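Protein LIN-41 (Caenorhabditis elegans, PDB 4UMG) is a TRIM-NHL protein that controls the onset of developmental plasticity in the worm, represented here by its filamin domain. Local coordinates at residues 32-35 / 36-40. Residues are numbered along the deposited sequence; the frame is centred on the assembly and turned at random.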
loop_
_atom_site.group_PDB
_atom_site.type_symbol
_atom_site.label_atom_id
_atom_site.label_comp_id
_atom_site.label_asym_id
_atom_site.label_seq_id
_atom_site.Cartn_x
_atom_site.Cartn_y
_atom_site.Cartn_z
ATOM N N LEU A 32 -5.810 -5.642 6.794
ATOM C CA LEU A 32 -7.019 -6.102 6.116
ATOM C C LEU A 32 -8.028 -6.542 7.164
ATOM O O LEU A 32 -7.696 -7.276 8.109
ATOM C CB LEU A 32 -6.725 -7.266 5.169
ATOM C CG LEU A 32 -5.701 -7.011 4.031
ATOM C CD1 LEU A 32 -5.415 -8.277 3.284
ATOM C CD2 LEU A 32 -6.199 -5.954 3.025
ATOM N N ARG A 33 -9.239 -6.060 7.022
ATOM C CA ARG A 33 -10.342 -6.398 7.918
ATOM C C ARG A 33 -11.526 -6.811 7.085
ATOM O O ARG A 33 -11.682 -6.276 5.970
ATOM C CB ARG A 33 -10.765 -5.179 8.784
ATOM C CG ARG A 33 -9.654 -4.753 9.790
ATOM C CD ARG A 33 -10.127 -3.611 10.683
ATOM N NE ARG A 33 -9.056 -3.088 11.539
ATOM C CZ ARG A 33 -8.877 -3.435 12.812
ATOM N NH1 ARG A 33 -9.684 -4.316 13.387
ATOM N NH2 ARG A 33 -7.871 -2.925 13.512
ATOM N N ASP A 34 -12.363 -7.722 7.605
ATOM C CA ASP A 34 -13.583 -8.133 6.894
ATOM C C ASP A 34 -14.707 -7.101 7.119
ATOM O O ASP A 34 -14.462 -6.074 7.749
ATOM C CB ASP A 34 -14.045 -9.511 7.352
ATOM C CG ASP A 34 -14.318 -9.648 8.849
ATOM O OD1 ASP A 34 -14.681 -8.633 9.491
ATOM O OD2 ASP A 34 -14.160 -10.765 9.380
ATOM N N ALA A 35 -15.926 -7.378 6.589
ATOM C CA ALA A 35 -17.101 -6.494 6.701
ATOM C C ALA A 35 -17.479 -6.188 8.162
ATOM O O ALA A 35 -18.096 -5.165 8.438
ATOM C CB ALA A 35 -18.292 -7.110 5.973
ATOM N N CYS A 36 -17.149 -7.102 9.096
ATOM C CA CYS A 36 -17.449 -6.947 10.517
ATOM C C CYS A 36 -16.376 -6.138 11.263
ATOM O O CYS A 36 -16.552 -5.813 12.444
ATOM C CB CYS A 36 -17.653 -8.321 11.154
ATOM S SG CYS A 36 -18.976 -9.278 10.378
ATOM N N GLY A 37 -15.267 -5.842 10.594
ATOM C CA GLY A 37 -14.184 -5.099 11.205
ATOM C C GLY A 37 -13.159 -5.989 11.860
ATOM O O GLY A 37 -12.216 -5.491 12.483
ATOM N N ASP A 38 -13.341 -7.303 11.731
ATOM C CA ASP A 38 -12.393 -8.262 12.329
ATOM C C ASP A 38 -11.153 -8.390 11.453
ATOM O O ASP A 38 -11.266 -8.425 10.240
ATOM C CB ASP A 38 -13.031 -9.654 12.479
ATOM C CG ASP A 38 -14.124 -9.752 13.536
ATOM O OD1 ASP A 38 -13.887 -9.307 14.677
ATOM O OD2 ASP A 38 -15.175 -10.330 13.239
ATOM N N LEU A 39 -9.973 -8.554 12.063
ATOM C CA LEU A 39 -8.753 -8.718 11.248
ATOM C C LEU A 39 -8.828 -10.067 10.537
ATOM O O LEU A 39 -9.369 -11.008 11.131
ATOM C CB LEU A 39 -7.485 -8.703 12.143
ATOM C CG LEU A 39 -7.257 -7.491 13.042
ATOM C CD1 LEU A 39 -6.018 -7.657 13.854
ATOM C CD2 LEU A 39 -7.093 -6.268 12.252
ATOM N N LEU A 40 -8.309 -10.176 9.277
ATOM C CA LEU A 40 -8.339 -11.471 8.590
ATOM C C LEU A 40 -7.549 -12.510 9.376
ATOM O O LEU A 40 -6.549 -12.156 9.994
ATOM C CB LEU A 40 -7.829 -11.387 7.151
ATOM C CG LEU A 40 -8.674 -10.639 6.134
ATOM C CD1 LEU A 40 -8.085 -10.804 4.750
ATOM C CD2 LEU A 40 -10.115 -11.126 6.127
HETATM O O HOH W 1 -15.732 -12.004 11.194
#
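Cys36 gives its backbone N to Asp34 OD1 in a weak, bent bond, one of two bonds that Asp34 OD1 accepts, this one from within the type I beta turn running from Asp34 to Gly37. Gly37 N closes that turn on Asp34 O at 3.0 Å. Gly37 O receives Arg33 NH1 at 2.9 Å; the oxygen lies at the edge of the guanidinium, in its plane, and the NH1 donor is almost in line with the C=O bond. With phi at 91°, a side chain on Gly37 would jam against the carbonyl O of Cys36. Asp38 N reaches Asp34 OD1 at 2.9 Å from above the carboxylate plane, and Asp38 O takes Asp34 N, also at 2.9 Å. Asp34 CG sits between its backbone N and carbonyl carbon (chi1 57°), which turns the carboxylate back over the turn. The two acids run side by side, their OD2 atoms 4.0 Å apart; a water donating to both probably eases the repulsion. Leu39 lays CD2 over the centre of the Arg33 guanidinium, 3.4 Å from CZ, beside the arginine's extended chain. An alanine in place of Arg33 would probably leave Gly37 O without this donor and take away the flat group that Leu39 CD2 rests on. Leu40 N bonds to Leu32 O at 3.2 Å, and Leu40 CD1 packs on Leu32 CB. This small hairpin-like loop, with Arg33 and Leu39 in a single beta bridge, follows strand 26-31 at the surface of the filamin repeat, an immunoglobulin-like beta sandwich. Asn9 and Ser10 bond to its first half, and Leu32 pairs through its backbone with Gly95, just before strand 96-101.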